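Local coordinates for endo-beta-mannanase (Opitutaceae bacterium TAV5, PDB 7BOB), which acts as a glycoside hydrolase family 5 exo-beta-1,4-mannosidase, probably removing mannose from the ends of beta-1,4-linked mannan chains in the termite hindgut, at residues E156-P161 with G194-Q199; Q198-D203 with P265-C270; A166-V171 with G205-G210; V236-G241 with L278-G283. All coordinates share one frame; numbering follows the deposited sequence.

Contact 1. Residues E156-P161 with G194-Q199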
loop_
_atom_site.group_PDB
_atom_site.type_symbol
_atom_site.label_atom_id
_atom_site.label_comp_id
_atom_site.label_asym_id
_atom_site.label_seq_id
_atom_site.Cartn_x
_atom_site.Cartn_y
_atom_site.Cartn_z
ATOM N N GLU A 156 -7.082 15.144 20.698
ATOM C CA GLU A 156 -6.367 14.250 19.785
ATOM C C GLU A 156 -6.734 14.558 18.340
ATOM O O GLU A 156 -7.106 13.677 17.559
ATOM C CB GLU A 156 -6.641 12.787 20.136
ATOM C CG GLU A 156 -6.260 12.460 21.589
ATOM C CD GLU A 156 -6.010 10.987 21.844
ATOM O OE1 GLU A 156 -6.626 10.133 21.152
ATOM O OE2 GLU A 156 -5.193 10.684 22.754
ATOM N N LEU A 157 -6.651 15.847 17.997
ATOM C CA LEU A 157 -7.017 16.274 16.658
ATOM C C LEU A 157 -6.117 15.629 15.620
ATOM O O LEU A 157 -6.497 15.533 14.450
ATOM C CB LEU A 157 -6.961 17.799 16.555
ATOM C CG LEU A 157 -8.051 18.553 17.349
ATOM C CD1 LEU A 157 -7.606 19.984 17.685
ATOM C CD2 LEU A 157 -9.383 18.545 16.605
ATOM N N ASP A 158 -4.942 15.158 16.037
ATOM C CA ASP A 158 -4.010 14.505 15.139
ATOM C C ASP A 158 -4.359 13.045 14.873
ATOM O O ASP A 158 -3.709 12.419 14.036
ATOM C CB ASP A 158 -2.614 14.603 15.733
ATOM C CG ASP A 158 -2.522 13.904 17.068
ATOM O OD1 ASP A 158 -3.198 14.307 18.006
ATOM O OD2 ASP A 158 -1.800 12.917 17.185
ATOM N N ALA A 159 -5.314 12.476 15.601
ATOM C CA ALA A 159 -5.781 11.120 15.362
ATOM C C ALA A 159 -6.884 11.061 14.314
ATOM O O ALA A 159 -7.266 9.963 13.901
ATOM C CB ALA A 159 -6.302 10.509 16.667
ATOM N N LEU A 160 -7.406 12.218 13.909
ATOM C CA LEU A 160 -8.555 12.281 13.027
ATOM C C LEU A 160 -8.176 11.835 11.615
ATOM O O LEU A 160 -7.113 12.212 11.105
ATOM C CB LEU A 160 -9.095 13.705 12.976
ATOM C CG LEU A 160 -9.867 14.179 14.206
ATOM C CD1 LEU A 160 -10.039 15.690 14.161
ATOM C CD2 LEU A 160 -11.208 13.452 14.322
ATOM N N PRO A 161 -9.035 11.062 10.949
ATOM C CA PRO A 161 -8.779 10.758 9.527
ATOM C C PRO A 161 -8.571 12.016 8.710
ATOM O O PRO A 161 -7.865 11.979 7.697
ATOM C CB PRO A 161 -10.044 10.012 9.064
ATOM C CG PRO A 161 -10.928 9.869 10.251
ATOM C CD PRO A 161 -10.404 10.736 11.376
ATOM N N GLY A 194 -3.939 19.489 22.768
ATOM C CA GLY A 194 -4.721 18.277 22.924
ATOM C C GLY A 194 -4.207 17.073 22.141
ATOM O O GLY A 194 -4.866 16.021 22.140
ATOM N N CYS A 195 -3.053 17.188 21.488
ATOM C CA CYS A 195 -2.509 16.135 20.639
ATOM C C CYS A 195 -1.841 15.030 21.463
ATOM O O CYS A 195 -1.522 15.196 22.648
ATOM C CB CYS A 195 -1.506 16.735 19.652
ATOM S SG CYS A 195 -2.275 17.789 18.381
ATOM N N ASP A 196 -1.611 13.886 20.813
ATOM C CA ASP A 196 -1.030 12.748 21.505
ATOM C C ASP A 196 0.343 12.426 20.931
ATOM O O ASP A 196 0.974 13.287 20.305
ATOM C CB ASP A 196 -1.978 11.538 21.455
ATOM C CG ASP A 196 -2.242 11.028 20.031
ATOM O OD1 ASP A 196 -1.427 11.290 19.131
ATOM O OD2 ASP A 196 -3.272 10.349 19.804
ATOM N N HIS A 197 0.810 11.190 21.120
ATOM C CA HIS A 197 2.166 10.842 20.713
ATOM C C HIS A 197 2.324 10.728 19.199
ATOM O O HIS A 197 3.460 10.642 18.719
ATOM C CB HIS A 197 2.606 9.552 21.421
ATOM C CG HIS A 197 1.856 8.327 20.992
ATOM N ND1 HIS A 197 0.477 8.253 20.994
ATOM C CD2 HIS A 197 2.298 7.122 20.550
ATOM C CE1 HIS A 197 0.102 7.062 20.555
ATOM N NE2 HIS A 197 1.187 6.356 20.277
ATOM N N GLN A 198 1.237 10.778 18.429
ATOM C CA GLN A 198 1.415 10.784 16.984
ATOM C C GLN A 198 2.110 12.039 16.489
ATOM O O GLN A 198 2.575 12.049 15.344
ATOM C CB GLN A 198 0.079 10.587 16.289
ATOM C CG GLN A 198 -0.572 9.314 16.758
ATOM C CD GLN A 198 -1.393 8.688 15.709
ATOM O OE1 GLN A 198 -0.891 8.366 14.643
ATOM N NE2 GLN A 198 -2.696 8.548 15.969
ATOM N N GLN A 199 2.228 13.075 17.326
ATOM C CA GLN A 199 3.136 14.166 17.003
ATOM C C GLN A 199 4.550 13.657 16.759
ATOM O O GLN A 199 5.287 14.248 15.958
ATOM C CB GLN A 199 3.177 15.196 18.135
ATOM C CG GLN A 199 1.871 15.885 18.453
ATOM C CD GLN A 199 1.999 16.738 19.704
ATOM O OE1 GLN A 199 2.385 17.907 19.633
ATOM N NE2 GLN A 199 1.726 16.141 20.854
#

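Contact 2. Residues Q198-D203 with P265-C270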
loop_
_atom_site.group_PDB
_atom_site.type_symbol
_atom_site.label_atom_id
_atom_site.label_comp_id
_atom_site.label_asym_id
_atom_site.label_seq_id
_atom_site.Cartn_x
_atom_site.Cartn_y
_atom_site.Cartn_z
ATOM N N GLN A 198 1.237 10.778 18.429
ATOM C CA GLN A 198 1.415 10.784 16.984
ATOM C C GLN A 198 2.110 12.039 16.489
ATOM O O GLN A 198 2.575 12.049 15.344
ATOM C CB GLN A 198 0.079 10.587 16.289
ATOM C CG GLN A 198 -0.572 9.314 16.758
ATOM C CD GLN A 198 -1.393 8.688 15.709
ATOM O OE1 GLN A 198 -0.891 8.366 14.643
ATOM N NE2 GLN A 198 -2.696 8.548 15.969
ATOM N N GLN A 199 2.228 13.075 17.326
ATOM C CA GLN A 199 3.136 14.166 17.003
ATOM C C GLN A 199 4.550 13.657 16.759
ATOM O O GLN A 199 5.287 14.248 15.958
ATOM C CB GLN A 199 3.177 15.196 18.135
ATOM C CG GLN A 199 1.871 15.885 18.453
ATOM C CD GLN A 199 1.999 16.738 19.704
ATOM O OE1 GLN A 199 2.385 17.907 19.633
ATOM N NE2 GLN A 199 1.726 16.141 20.854
ATOM N N VAL A 200 4.954 12.590 17.459
ATOM C CA VAL A 200 6.312 12.046 17.359
ATOM C C VAL A 200 6.403 10.925 16.326
ATOM O O VAL A 200 7.347 10.872 15.536
ATOM C CB VAL A 200 6.789 11.542 18.737
ATOM C CG1 VAL A 200 8.199 10.980 18.620
ATOM C CG2 VAL A 200 6.745 12.664 19.782
ATOM N N ILE A 201 5.443 9.994 16.334
ATOM C CA ILE A 201 5.567 8.760 15.566
ATOM C C ILE A 201 4.882 8.806 14.194
ATOM O O ILE A 201 5.021 7.844 13.424
ATOM C CB ILE A 201 5.035 7.559 16.376
ATOM C CG1 ILE A 201 3.509 7.657 16.528
ATOM C CG2 ILE A 201 5.760 7.457 17.769
ATOM C CD1 ILE A 201 2.836 6.337 16.844
ATOM N N ALA A 202 4.127 9.865 13.868
ATOM C CA ALA A 202 3.558 9.999 12.522
ATOM C C ALA A 202 3.700 11.436 12.033
ATOM O O ALA A 202 4.141 12.326 12.769
ATOM C CB ALA A 202 2.090 9.551 12.480
ATOM N N ASP A 203 3.348 11.665 10.765
ATOM C CA ASP A 203 3.218 13.022 10.227
ATOM C C ASP A 203 1.740 13.237 9.923
ATOM O O ASP A 203 1.252 12.885 8.851
ATOM C CB ASP A 203 4.063 13.285 8.985
ATOM C CG ASP A 203 4.031 14.766 8.565
ATOM O OD1 ASP A 203 3.454 15.602 9.309
ATOM O OD2 ASP A 203 4.604 15.101 7.507
ATOM N N PRO A 265 7.941 8.652 28.917
ATOM C CA PRO A 265 9.012 9.637 29.174
ATOM C C PRO A 265 9.766 10.039 27.925
ATOM O O PRO A 265 10.164 11.204 27.793
ATOM C CB PRO A 265 9.937 8.916 30.170
ATOM C CG PRO A 265 9.059 7.903 30.824
ATOM C CD PRO A 265 8.103 7.448 29.755
ATOM N N PHE A 266 9.979 9.101 27.001
ATOM C CA PHE A 266 10.636 9.447 25.746
ATOM C C PHE A 266 9.807 10.445 24.945
ATOM O O PHE A 266 10.343 11.433 24.424
ATOM C CB PHE A 266 10.903 8.189 24.929
ATOM C CG PHE A 266 11.226 8.472 23.498
ATOM C CD1 PHE A 266 12.527 8.813 23.116
ATOM C CD2 PHE A 266 10.230 8.419 22.524
ATOM C CE1 PHE A 266 12.823 9.088 21.781
ATOM C CE2 PHE A 266 10.527 8.681 21.178
ATOM C CZ PHE A 266 11.827 9.016 20.812
ATOM N N TYR A 267 8.496 10.193 24.819
ATOM C CA TYR A 267 7.621 11.138 24.114
ATOM C C TYR A 267 7.636 12.509 24.780
ATOM O O TYR A 267 7.664 13.543 24.095
ATOM C CB TYR A 267 6.183 10.619 24.068
ATOM C CG TYR A 267 6.005 9.357 23.251
ATOM C CD1 TYR A 267 6.603 9.224 22.011
ATOM C CD2 TYR A 267 5.219 8.311 23.718
ATOM C CE1 TYR A 267 6.436 8.073 21.269
ATOM C CE2 TYR A 267 5.037 7.161 22.970
ATOM C CZ TYR A 267 5.647 7.053 21.760
ATOM O OH TYR A 267 5.486 5.906 21.043
ATOM N N VAL A 268 7.591 12.533 26.120
ATOM C CA VAL A 268 7.630 13.800 26.847
ATOM C C VAL A 268 8.945 14.519 26.579
ATOM O O VAL A 268 8.964 15.730 26.321
ATOM C CB VAL A 268 7.399 13.559 28.354
ATOM C CG1 VAL A 268 7.613 14.854 29.179
ATOM C CG2 VAL A 268 6.001 13.000 28.581
ATOM N N LYS A 269 10.058 13.777 26.584
ATOM C CA LYS A 269 11.365 14.363 26.287
ATOM C C LYS A 269 11.379 15.031 24.915
ATOM O O LYS A 269 11.899 16.141 24.758
ATOM C CB LYS A 269 12.451 13.281 26.332
ATOM C CG LYS A 269 12.812 12.767 27.708
ATOM C CD LYS A 269 14.059 11.850 27.670
ATOM C CE LYS A 269 14.207 11.114 28.999
ATOM N NZ LYS A 269 15.345 10.141 29.014
ATOM N N CYS A 270 10.864 14.346 23.888
ATOM C CA CYS A 270 10.788 14.976 22.573
ATOM C C CYS A 270 9.959 16.247 22.604
ATOM O O CYS A 270 10.398 17.297 22.121
ATOM C CB CYS A 270 10.234 14.000 21.539
ATOM S SG CYS A 270 11.244 12.503 21.396
#

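Contact 3. Residues A166-V171 with G205-G210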
loop_
_atom_site.group_PDB
_atom_site.type_symbol
_atom_site.label_atom_id
_atom_site.label_comp_id
_atom_site.label_asym_id
_atom_site.label_seq_id
_atom_site.Cartn_x
_atom_site.Cartn_y
_atom_site.Cartn_z
ATOM N N ALA A 166 -5.964 16.486 4.677
ATOM C CA ALA A 166 -5.586 17.887 4.626
ATOM C C ALA A 166 -4.072 17.997 4.593
ATOM O O ALA A 166 -3.376 17.221 5.249
ATOM C CB ALA A 166 -6.126 18.643 5.829
ATOM N N THR A 167 -3.566 18.969 3.840
ATOM C CA THR A 167 -2.132 19.192 3.828
ATOM C C THR A 167 -1.669 19.736 5.182
ATOM O O THR A 167 -2.454 20.347 5.918
ATOM C CB THR A 167 -1.748 20.180 2.736
ATOM O OG1 THR A 167 -2.319 21.457 3.057
ATOM C CG2 THR A 167 -2.242 19.695 1.338
ATOM N N PRO A 168 -0.397 19.508 5.539
ATOM C CA PRO A 168 0.171 20.198 6.707
ATOM C C PRO A 168 -0.057 21.707 6.690
ATOM O O PRO A 168 -0.347 22.294 7.737
ATOM C CB PRO A 168 1.664 19.846 6.624
ATOM C CG PRO A 168 1.714 18.529 5.896
ATOM C CD PRO A 168 0.565 18.589 4.898
ATOM N N ALA A 169 0.083 22.353 5.529
ATOM C CA ALA A 169 -0.190 23.784 5.443
ATOM C C ALA A 169 -1.619 24.104 5.883
ATOM O O ALA A 169 -1.858 25.118 6.560
ATOM C CB ALA A 169 0.054 24.282 4.013
ATOM N N GLN A 170 -2.579 23.244 5.515
ATOM C CA GLN A 170 -3.973 23.487 5.875
ATOM C C GLN A 170 -4.228 23.251 7.364
ATOM O O GLN A 170 -5.049 23.952 7.974
ATOM C CB GLN A 170 -4.895 22.603 5.030
ATOM C CG GLN A 170 -5.164 23.137 3.628
ATOM C CD GLN A 170 -5.744 22.079 2.725
ATOM O OE1 GLN A 170 -5.472 20.889 2.889
ATOM N NE2 GLN A 170 -6.526 22.505 1.745
ATOM N N VAL A 171 -3.577 22.240 7.953
ATOM C CA VAL A 171 -3.684 22.029 9.394
ATOM C C VAL A 171 -3.066 23.196 10.144
ATOM O O VAL A 171 -3.622 23.679 11.139
ATOM C CB VAL A 171 -3.022 20.699 9.804
ATOM C CG1 VAL A 171 -2.858 20.620 11.340
ATOM C CG2 VAL A 171 -3.804 19.503 9.251
ATOM N N GLY A 205 0.459 16.375 10.289
ATOM C CA GLY A 205 0.362 17.813 10.237
ATOM C C GLY A 205 0.419 18.486 11.595
ATOM O O GLY A 205 0.501 19.722 11.656
ATOM N N TRP A 206 0.392 17.715 12.690
ATOM C CA TRP A 206 0.527 18.264 14.042
ATOM C C TRP A 206 1.970 18.008 14.474
ATOM O O TRP A 206 2.310 16.919 14.950
ATOM C CB TRP A 206 -0.506 17.649 14.980
ATOM C CG TRP A 206 -1.909 18.157 14.679
ATOM C CD1 TRP A 206 -2.822 17.605 13.812
ATOM C CD2 TRP A 206 -2.536 19.330 15.223
ATOM N NE1 TRP A 206 -3.977 18.360 13.790
ATOM C CE2 TRP A 206 -3.828 19.421 14.646
ATOM C CE3 TRP A 206 -2.132 20.313 16.141
ATOM C CZ2 TRP A 206 -4.719 20.453 14.962
ATOM C CZ3 TRP A 206 -3.012 21.334 16.447
ATOM C CH2 TRP A 206 -4.298 21.395 15.865
ATOM N N ARG A 207 2.824 19.010 14.286
ATOM C CA ARG A 207 4.264 18.803 14.258
ATOM C C ARG A 207 4.968 19.522 15.393
ATOM O O ARG A 207 4.550 20.600 15.836
ATOM C CB ARG A 207 4.851 19.290 12.947
ATOM C CG ARG A 207 4.362 18.504 11.742
ATOM C CD ARG A 207 4.661 19.257 10.467
ATOM N NE ARG A 207 4.528 18.403 9.292
ATOM C CZ ARG A 207 4.799 18.797 8.053
ATOM N NH1 ARG A 207 5.213 20.043 7.835
ATOM N NH2 ARG A 207 4.671 17.942 7.035
ATOM N N LEU A 208 6.051 18.897 15.849
ATOM C CA LEU A 208 7.037 19.530 16.713
ATOM C C LEU A 208 8.107 20.126 15.814
ATOM O O LEU A 208 8.883 19.390 15.209
ATOM C CB LEU A 208 7.670 18.512 17.662
ATOM C CG LEU A 208 6.730 17.647 18.500
ATOM C CD1 LEU A 208 7.518 16.590 19.248
ATOM C CD2 LEU A 208 5.965 18.530 19.475
ATOM N N GLY A 209 8.153 21.445 15.706
ATOM C CA GLY A 209 9.301 22.031 15.044
ATOM C C GLY A 209 9.013 22.881 13.829
ATOM O O GLY A 209 8.817 22.368 12.711
ATOM N N GLY A 210 8.963 24.197 14.057
ATOM C CA GLY A 210 9.043 25.176 12.994
ATOM C C GLY A 210 10.085 26.228 13.337
ATOM O O GLY A 210 10.795 26.124 14.342
HETATM O O HOH W 1 1.418 21.253 9.780
#

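Contact 4. Residues V236-G241 with L278-G283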
loop_
_atom_site.group_PDB
_atom_site.type_symbol
_atom_site.label_atom_id
_atom_site.label_comp_id
_atom_site.label_asym_id
_atom_site.label_seq_id
_atom_site.Cartn_x
_atom_site.Cartn_y
_atom_site.Cartn_z
ATOM N N VAL A 236 0.961 25.599 25.286
ATOM C CA VAL A 236 1.364 24.411 26.029
ATOM C C VAL A 236 1.194 23.193 25.127
ATOM O O VAL A 236 0.065 22.823 24.782
ATOM C CB VAL A 236 0.551 24.221 27.316
ATOM C CG1 VAL A 236 1.024 22.968 28.024
ATOM C CG2 VAL A 236 0.673 25.451 28.232
ATOM N N LEU A 237 2.304 22.558 24.772
ATOM C CA LEU A 237 2.243 21.285 24.066
ATOM C C LEU A 237 1.670 20.229 25.000
ATOM O O LEU A 237 1.773 20.344 26.227
ATOM C CB LEU A 237 3.637 20.877 23.603
ATOM C CG LEU A 237 4.363 21.963 22.814
ATOM C CD1 LEU A 237 5.726 21.448 22.306
ATOM C CD2 LEU A 237 3.481 22.423 21.648
ATOM N N THR A 238 1.042 19.207 24.426
ATOM C CA THR A 238 0.543 18.103 25.237
ATOM C C THR A 238 1.117 16.764 24.764
ATOM O O THR A 238 1.555 16.613 23.621
ATOM C CB THR A 238 -0.990 18.033 25.213
ATOM O OG1 THR A 238 -1.413 17.721 23.887
ATOM C CG2 THR A 238 -1.610 19.356 25.650
ATOM N N MET A 239 1.105 15.788 25.677
ATOM C CA MET A 239 1.480 14.411 25.384
ATOM C C MET A 239 0.474 13.492 26.060
ATOM O O MET A 239 0.005 13.776 27.170
ATOM C CB MET A 239 2.904 14.097 25.860
ATOM C CG MET A 239 3.451 12.748 25.384
ATOM S SD MET A 239 3.145 12.524 23.605
ATOM C CE MET A 239 4.091 13.887 22.902
ATOM N N HIS A 240 0.086 12.447 25.346
ATOM C CA HIS A 240 -0.789 11.381 25.818
ATOM C C HIS A 240 -0.044 10.069 25.664
ATOM O O HIS A 240 0.645 9.862 24.663
ATOM C CB HIS A 240 -2.077 11.264 24.988
ATOM C CG HIS A 240 -2.946 12.481 24.999
ATOM N ND1 HIS A 240 -4.145 12.534 24.317
ATOM C CD2 HIS A 240 -2.805 13.680 25.609
ATOM C CE1 HIS A 240 -4.703 13.719 24.500
ATOM N NE2 HIS A 240 -3.911 14.434 25.281
ATOM N N GLY A 241 -0.222 9.156 26.601
ATOM C CA GLY A 241 0.472 7.906 26.395
ATOM C C GLY A 241 -0.051 6.782 27.245
ATOM O O GLY A 241 -0.448 6.984 28.402
ATOM N N LEU A 278 2.442 19.281 28.921
ATOM C CA LEU A 278 1.525 18.720 29.899
ATOM C C LEU A 278 1.269 17.256 29.571
ATOM O O LEU A 278 0.891 16.929 28.438
ATOM C CB LEU A 278 0.194 19.490 29.884
ATOM C CG LEU A 278 -0.949 18.927 30.727
ATOM C CD1 LEU A 278 -0.494 18.960 32.178
ATOM C CD2 LEU A 278 -2.266 19.720 30.603
ATOM N N LEU A 279 1.443 16.377 30.560
ATOM C CA LEU A 279 1.026 14.985 30.393
ATOM C C LEU A 279 -0.486 14.966 30.534
ATOM O O LEU A 279 -1.040 14.664 31.596
ATOM C CB LEU A 279 1.696 14.067 31.408
ATOM C CG LEU A 279 1.452 12.571 31.176
ATOM C CD1 LEU A 279 1.997 12.151 29.822
ATOM C CD2 LEU A 279 2.041 11.681 32.288
ATOM N N GLN A 280 -1.164 15.307 29.433
ATOM C CA GLN A 280 -2.595 15.598 29.470
ATOM C C GLN A 280 -3.456 14.351 29.597
ATOM O O GLN A 280 -4.632 14.451 29.986
ATOM C CB GLN A 280 -2.984 16.359 28.216
ATOM C CG GLN A 280 -4.386 16.952 28.236
ATOM C CD GLN A 280 -4.684 17.615 26.935
ATOM O OE1 GLN A 280 -4.429 17.040 25.872
ATOM N NE2 GLN A 280 -5.195 18.840 26.993
ATOM N N GLU A 281 -2.891 13.188 29.280
ATOM C CA GLU A 281 -3.575 11.904 29.371
ATOM C C GLU A 281 -2.512 10.855 29.637
ATOM O O GLU A 281 -1.555 10.744 28.864
ATOM C CB GLU A 281 -4.295 11.514 28.073
ATOM C CG GLU A 281 -5.612 12.174 27.767
ATOM C CD GLU A 281 -6.209 11.608 26.461
ATOM O OE1 GLU A 281 -5.858 10.456 26.083
ATOM O OE2 GLU A 281 -6.983 12.325 25.800
ATOM N N PHE A 282 -2.704 10.064 30.685
ATOM C CA PHE A 282 -1.917 8.862 30.843
ATOM C C PHE A 282 -2.797 7.844 31.542
ATOM O O PHE A 282 -3.698 8.209 32.298
ATOM C CB PHE A 282 -0.629 9.135 31.632
ATOM C CG PHE A 282 -0.868 9.313 33.083
ATOM C CD1 PHE A 282 -1.342 10.523 33.576
ATOM C CD2 PHE A 282 -0.677 8.253 33.958
ATOM C CE1 PHE A 282 -1.583 10.680 34.937
ATOM C CE2 PHE A 282 -0.925 8.398 35.311
ATOM C CZ PHE A 282 -1.374 9.616 35.805
ATOM N N GLY A 283 -2.551 6.570 31.275
ATOM C CA GLY A 283 -3.387 5.544 31.870
ATOM C C GLY A 283 -2.721 4.198 31.761
ATOM O O GLY A 283 -1.747 4.033 31.024
HETATM O O HOH W 2 0.779 5.513 30.529
#

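Contact 1. Residues E156-P161 with G194-Q199
The carbonyl oxygen Asp196 O is gripped twice, both times by Gln199. The backbone N of Gln199 lies 3.2 Å from Asp196 O, and Gln199 NE2 lies 3.0 Å from the same oxygen along a nearly straight bond (163° at the hydrogen). NE2 also donates to Thr238 O, so two acceptors fix the rotation of this amide. Asp196 OD1 caps the turn leading into the helix by accepting from Gln198 N at 2.8 Å. It can do so because Asp196 CG takes the crowded position between backbone N and carbonyl carbon (chi1 63°), folding the carboxylate back over the turn. Asp158 CG adopts the same position.

Across the contact, Glu156 N donates to Gly194 O at 2.8 Å, meeting the carbonyl from above its plane. Asp196 N does likewise to the carboxylate of Asp158, with 3.3 Å to Asp158 OD1. The other oxygen, Asp158 OD2, presses against Gln198 CB and stands 2.6 Å from Asp196 OD1, the two carboxylate planes being almost perpendicular (86°). Glu156 extends beyond CG and crosses Asp196, placing OE2 3.5 Å from Asp196 OD2. Glu156 OE2 is hydrogen-bonded to His240 ND1 and lies near Glu281 OE1.

Glu156, just after the fourth barrel strand, 151-154, stands where family 5 enzymes carry the general acid/base. The short Asp158–Asp196 separation implies that one of these acids probably holds a proton, and the clustered carboxylates would be expected to raise the pKa of Glu156, consistent with such a role.

Contact 2. Residues Q198-D203 with P265-C270
Every approach between the two segments is apolar, and no hydrogen bond crosses. The aliphatic–aromatic contacts come first. Ile201 CG2 touches the far end of the Tyr267 ring, 3.6 Å from Tyr267 CE1 and equally close to its oxygen. Ile201 has CG1 in the crowded position between backbone N and carbonyl carbon (chi1 69°), which puts CG2 anti to the carbonyl carbon. Nearer the root of the ring, Val200 CB lies 4.0 Å from Tyr267 CD1, and both Val200 methyls come almost as near to that carbon. Each approach to the ring is oblique. Val200 CG1, anti to the backbone N (chi1 -180°), also reaches Phe266 CE2 at 4.2 Å.

These contacts set the short helix 198-201, part of the connection between strands 191-192 and 237-241, against helix 258-272, which links strands 237-241 and 277-282 of the (beta/alpha)8 barrel. Helix 406-422, from beyond the barrel, covers the same region through Ser410 on Ile201 and Leu413 on Phe266.

The second group is aliphatic: Val200 CG2 meets Cys270 CB at 4.1 Å. Within its own helix, Cys270 SG sits over one face of the Phe266 ring, 3.6 Å above its plane and offset toward the rim.

Polar atoms find partners outside the segments: Tyr267 OH with His248 ND1, and the backbone Val200 O with Tyr393 OH. An alanine in place of Tyr267 would remove the ring that meets both Val200 and Ile201 and would probably loosen the helix packing, with the His248 bond lost as well. Tyr267 also packs on Met239, which brings strand 237-241 against this helix.

Contact 3. Residues A166-V171 with G205-G210
Trp206 NE1 is buried here with no hydrogen-bond partner, and a methyl group lies against it instead: Val171 CG1 is 3.5 Å from Trp206 NE1. The approach is over a face, since CG1 stands 3.7 Å from the centroid of the five-membered ring and 20° off its normal, which defines a CH-pi contact. Val171 has CG1 anti to the backbone N, and the same methyl lies against Gly205 O. The backbones come close as well, with Pro168 CA 4.3 Å from Gly205 CA. Gly205 has positive phi (87°), and a CB there would press both on Val171 CG2 and on the preceding carbonyl oxygen. One water donates to two carbonyls, lying 2.9 Å from Pro168 O and 2.6 Å from Gly205 O.

Pro168 CB and CG lie over one face of the guanidinium of the extended Arg207, toward its rim, with Pro168 CG 3.2 Å from Arg207 NH2. NH2 is anchored by a salt bridge to Asp203 OD2 and a bond to Arg396 O. A leucine in place of Arg207 would lack the guanidinium and would probably leave Pro168 less well covered and Asp203 without its salt bridge.

Thr167 and Gln170, with Gln170 N bonding to Thr167 OG1 at 3.1 Å and Thr167 N to Gln170 OE1, form a capping box that begins helix 168-183, the helix after the fourth strand of the (beta/alpha)8 barrel, against which the loop after helix 198-201 packs.

Contact 4. Residues V236-G241 with L278-G283
His240 sets CG anti to the carbonyl carbon (chi1 -61°), while Gln280 runs extended with CG anti to the backbone N (chi1 -169°), so the two side chains lie side by side. His240 NE2 therefore donates to Gln280 OE1 at 2.7 Å, almost straight, in the ring plane and on a lone pair of the amide oxygen; the other ring nitrogen, ND1, is hydrogen-bonded to Glu156 OE2. Glu281 covers one face of the same ring: its CG stands 3.6 Å from the His240 centroid, a CH-pi contact, and its carboxylate is stacked 24° from the ring plane. Arg58 and Tyr242 hold the Glu281 oxygens.

The parallel strands are bonded from Leu278 N to Leu237 O, Met239 N to Leu278 O and Gln280 N to Met239 O, each at 3.0 Å, and from Gly241 N to Glu281 O at 3.1 Å. Thr238 pairs with Leu278 but His240 with Glu281, so strand 278-282 carries one extra residue, taken up where Leu279 centres an inverse gamma turn.

Together with helix 258-272 this is a beta-alpha-beta crossover of the (beta/alpha)8 barrel. Glu281, near the end of the seventh strand, occupies the place of the family 5 nucleophile and is consistent with that role.

Following the chain, contact 1 opens just after strand 151-154 and closes a loop at 194-199, having enclosed helix 168-183 and strand 191-192. Contact 3 opens inside that loop at 166-171 and closes beyond it at 205-210, so the two cross. Contact 2 starts at 198-203, sharing Gln198 and Gln199 with contact 1, crosses contact 3, and ends on helix 258-272. Contact 4 opens within contact 2 and closes later at 278-283, crossing it too, but follows contacts 1 and 3 in series. None nests inside another. Together they tie the loops after the fourth and fifth strands and the start of helix 168-183 to the sixth and seventh strands and helix 258-272 between them.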